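Local coordinates for protein ESXA (Geobacillus thermodenitrificans, PDB 3ZBH) that is of unknown function but belongs to the WXG100 (ESAT-6-like) family of small helical-hairpin proteins linked to type VII secretion, at the interface of chains A and B. Numbering follows the deposited sequence. Chains: chain A/B, ESXA.

Contact 1: the interface of chains A and B. Residues chain A 17, 20-21, 24; chain B 38-39, 41.
A:Tyr21 and B:Met38 meet where helix 11-45 of chain A runs roughly antiparallel to the same helix of chain B, their CA atoms 7.9 Å apart. The two side chains pass in opposite directions. B:Met38 runs extended through CG and SD, then bends at its end (chi3 66°). That bend lays the terminal methyl CE over the middle of the A:Tyr21 ring, 3.5 Å from the ring centroid, a CH-pi contact with a thioether methyl.

At the far end of the ring, the phenol OH of A:Tyr21 gives a weak hydrogen bond to the main-chain O of B:Met38 (2.9 Å). The tyrosine therefore meets one residue twice, through its face and through its hydroxyl. The sulfur end of B:Met38 is flanked by the aliphatic part of A:Glu24, whose CG lies 3.7 Å from CE.

A:Gln20 runs alongside B:Met38 in the reverse sense. Extended at chi2 (169°), it carries its amide OE1 to a water at 3.1 Å, and the same water lies 2.5 Å from the hydroxyl OG1 of B:Thr41. The other branch of B:Thr41, CG2, packs 3.9 Å from CG2 of A:Val17. A methionine knob bordered by a water bridge thus joins the first helices of the two subunits and is likely to contribute to the dimer of two hairpins that is typical of WXG100 proteins.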
# COMPACT_ATOMS: atom_id res chain seq x y z
N VAL A 17 -6.79 3.53 -18.16
CA VAL A 17 -5.68 3.93 -17.30
C VAL A 17 -6.18 4.71 -16.07
O VAL A 17 -5.64 4.55 -14.97
CB VAL A 17 -4.58 4.70 -18.07
CG1 VAL A 17 -3.40 5.04 -17.17
CG2 VAL A 17 -4.09 3.87 -19.26
N GLN A 20 -7.31 2.22 -13.41
CA GLN A 20 -6.15 1.57 -12.80
C GLN A 20 -5.67 2.43 -11.64
O GLN A 20 -5.44 1.92 -10.54
CB GLN A 20 -5.00 1.42 -13.78
CG GLN A 20 -5.18 0.34 -14.83
CD GLN A 20 -4.13 0.45 -15.91
OE1 GLN A 20 -2.94 0.57 -15.63
NE2 GLN A 20 -4.57 0.42 -17.15
N TYR A 21 -5.51 3.74 -11.90
CA TYR A 21 -5.11 4.69 -10.86
C TYR A 21 -6.12 4.80 -9.71
O TYR A 21 -5.71 4.86 -8.54
CB TYR A 21 -4.76 6.07 -11.44
CG TYR A 21 -3.34 6.16 -11.94
CD1 TYR A 21 -2.30 6.50 -11.08
CD2 TYR A 21 -3.02 5.87 -13.28
CE1 TYR A 21 -0.98 6.57 -11.51
CE2 TYR A 21 -1.71 5.93 -13.72
CZ TYR A 21 -0.70 6.26 -12.85
OH TYR A 21 0.60 6.33 -13.27
N GLU A 24 -5.87 1.51 -7.61
CA GLU A 24 -4.65 1.52 -6.77
C GLU A 24 -4.75 2.54 -5.62
O GLU A 24 -4.33 2.26 -4.48
CB GLU A 24 -3.38 1.72 -7.61
CG GLU A 24 -3.11 0.62 -8.66
CD GLU A 24 -3.16 -0.80 -8.11
OE1 GLU A 24 -3.17 -0.99 -6.87
OE2 GLU A 24 -3.18 -1.76 -8.92
N MET B 38 2.59 1.44 -14.26
CA MET B 38 1.64 2.55 -14.47
C MET B 38 2.29 3.91 -14.70
O MET B 38 1.74 4.74 -15.46
CB MET B 38 0.63 2.64 -13.32
CG MET B 38 -0.42 1.54 -13.40
SD MET B 38 -1.18 1.24 -11.81
CE MET B 38 -2.04 2.78 -11.52
N SER B 39 3.46 4.14 -14.10
CA SER B 39 4.20 5.36 -14.33
C SER B 39 4.72 5.44 -15.77
O SER B 39 4.69 6.51 -16.37
CB SER B 39 5.40 5.48 -13.38
OG SER B 39 4.95 5.93 -12.13
N THR B 41 3.37 3.79 -18.36
CA THR B 41 2.14 3.97 -19.15
C THR B 41 1.76 5.46 -19.18
O THR B 41 1.47 6.04 -20.25
CB THR B 41 0.97 3.14 -18.57
OG1 THR B 41 1.34 1.76 -18.53
CG2 THR B 41 -0.27 3.25 -19.44
O HOH W 1 -0.11 0.50 -16.98

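Contact 2: the interface of chains A and B. Residues chain A 21, 72, 75, 78-79; chain B 38-39, 42, 46, 54.
A:Tyr21 and B:Phe54 approach tip to tip with their planes at 89°. The rim of the tyrosine is turned toward one face of the phenylalanine, displaced toward its CZ end, and CZ of B:Phe54 lies in the tyrosine plane, 3.7 Å from CE1 of A:Tyr21. One tyrosine face carries CG1 of A:Val75 from its own chain, centred over the ring, opposite the face taken by B:Met38, so the ring is sandwiched flat.

A:Val75, on helix 49-97, divides its two methyls between different partners. CG1 is anti to the backbone N (chi1 175°) and points at CD2 of B:Leu42, tip to tip at 3.9 Å. CG2, beside the backbone N, crosses B:Phe54 at about a right angle and touches CD1 (3.4 Å), on the side of that ring that also faces A:Tyr21. A:Leu72 adds CD2 near CE1 of the same ring.

B:Trp46 belongs to the WXG motif, in the turn joining the two helices of its chain. Its indole faces A:Leu79, which crosses it at a slant, while B:Leu42 CD1 lies on the same face, also toward the rim, 3.9 Å from CD2 of A:Leu79. CB of A:Gln78 approaches the benzo end at CZ2 and CH2. The motif tryptophan is thereby packed against the second helix of the partner, with CD2 of A:Leu79 offset toward the indole rim, 3.4 Å from CZ2 and 3.5 Å from CE2.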
# COMPACT_ATOMS: atom_id res chain seq x y z
N TYR A 21 -5.51 3.74 -11.90
CA TYR A 21 -5.11 4.69 -10.86
C TYR A 21 -6.12 4.80 -9.71
O TYR A 21 -5.71 4.86 -8.54
CB TYR A 21 -4.76 6.07 -11.44
CG TYR A 21 -3.34 6.16 -11.94
CD1 TYR A 21 -2.30 6.50 -11.08
CD2 TYR A 21 -3.02 5.87 -13.28
CE1 TYR A 21 -0.98 6.57 -11.51
CE2 TYR A 21 -1.71 5.93 -13.72
CZ TYR A 21 -0.70 6.26 -12.85
OH TYR A 21 0.60 6.33 -13.27
N LEU A 72 -2.48 9.25 -6.28
CA LEU A 72 -3.09 8.33 -7.24
C LEU A 72 -4.50 8.72 -7.63
O LEU A 72 -4.91 8.58 -8.80
CB LEU A 72 -3.07 6.88 -6.73
CG LEU A 72 -1.67 6.30 -6.47
CD1 LEU A 72 -1.83 4.92 -5.82
CD2 LEU A 72 -0.78 6.29 -7.73
N VAL A 75 -4.38 11.72 -10.14
CA VAL A 75 -4.04 11.25 -11.49
C VAL A 75 -5.27 10.63 -12.15
O VAL A 75 -5.57 10.94 -13.30
CB VAL A 75 -2.82 10.30 -11.51
CG1 VAL A 75 -2.59 9.75 -12.92
CG2 VAL A 75 -1.59 11.06 -11.03
N GLN A 78 -7.79 13.25 -13.23
CA GLN A 78 -7.26 14.02 -14.36
C GLN A 78 -7.29 13.24 -15.66
O GLN A 78 -7.50 13.82 -16.74
CB GLN A 78 -5.83 14.48 -14.09
CG GLN A 78 -5.71 15.53 -12.98
CD GLN A 78 -6.76 16.61 -13.11
OE1 GLN A 78 -6.82 17.33 -14.12
NE2 GLN A 78 -7.62 16.73 -12.10
N LEU A 79 -7.06 11.93 -15.56
CA LEU A 79 -7.13 11.06 -16.74
C LEU A 79 -8.58 10.98 -17.21
O LEU A 79 -8.85 11.14 -18.41
CB LEU A 79 -6.53 9.67 -16.44
CG LEU A 79 -5.00 9.65 -16.32
CD1 LEU A 79 -4.50 8.38 -15.66
CD2 LEU A 79 -4.35 9.80 -17.70
N MET B 38 2.59 1.44 -14.26
CA MET B 38 1.64 2.55 -14.47
C MET B 38 2.29 3.91 -14.70
O MET B 38 1.74 4.74 -15.46
CB MET B 38 0.63 2.64 -13.32
CG MET B 38 -0.42 1.54 -13.40
SD MET B 38 -1.18 1.24 -11.81
CE MET B 38 -2.04 2.78 -11.52
N SER B 39 3.46 4.14 -14.10
CA SER B 39 4.20 5.36 -14.33
C SER B 39 4.72 5.44 -15.77
O SER B 39 4.69 6.51 -16.37
CB SER B 39 5.40 5.48 -13.38
OG SER B 39 4.95 5.93 -12.13
N LEU B 42 1.83 6.10 -18.01
CA LEU B 42 1.47 7.51 -17.90
C LEU B 42 2.38 8.41 -18.72
O LEU B 42 1.92 9.34 -19.39
CB LEU B 42 1.46 7.97 -16.44
CG LEU B 42 0.73 9.29 -16.19
CD1 LEU B 42 -0.75 9.13 -16.51
CD2 LEU B 42 0.91 9.69 -14.73
N TRP B 46 0.49 11.01 -21.58
CA TRP B 46 0.47 12.45 -21.35
C TRP B 46 1.70 13.04 -21.90
O TRP B 46 2.70 12.35 -22.10
CB TRP B 46 0.43 12.80 -19.87
CG TRP B 46 -0.95 12.83 -19.26
CD1 TRP B 46 -2.18 12.84 -19.92
CD2 TRP B 46 -1.29 12.86 -17.83
NE1 TRP B 46 -3.23 12.85 -19.02
CE2 TRP B 46 -2.76 12.87 -17.75
CE3 TRP B 46 -0.55 12.88 -16.66
CZ2 TRP B 46 -3.43 12.91 -16.53
CZ3 TRP B 46 -1.23 12.91 -15.43
CH2 TRP B 46 -2.63 12.91 -15.38
N PHE B 54 3.81 14.02 -11.85
CA PHE B 54 3.54 12.77 -11.16
C PHE B 54 4.81 12.05 -10.73
O PHE B 54 4.89 11.61 -9.59
CB PHE B 54 2.63 11.84 -11.96
CG PHE B 54 2.47 10.47 -11.34
CD1 PHE B 54 1.59 10.28 -10.28
CD2 PHE B 54 3.22 9.39 -11.79
CE1 PHE B 54 1.45 9.03 -9.69
CE2 PHE B 54 3.09 8.14 -11.20
CZ PHE B 54 2.20 7.96 -10.15

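Contact 1 and contact 2 are adjoining parts of one interface, with the centres of their C-alpha atoms about 6 Å apart. A:Tyr21, B:Met38 and B:Ser39 belong to both. Contact 1 pairs helix 11-45 of each chain, whereas contact 2 brings in helix 49-97 of chain A, together with the turn and helix 48-95 of chain B, so both arms of each hairpin take part. A:Tyr21 links the two patches, with B:Met38 touching it in both. Twofold symmetry repeats everything with the chains exchanged, which suggests a continuous four-helix association of two hairpins, in keeping with the dimers typical of this family.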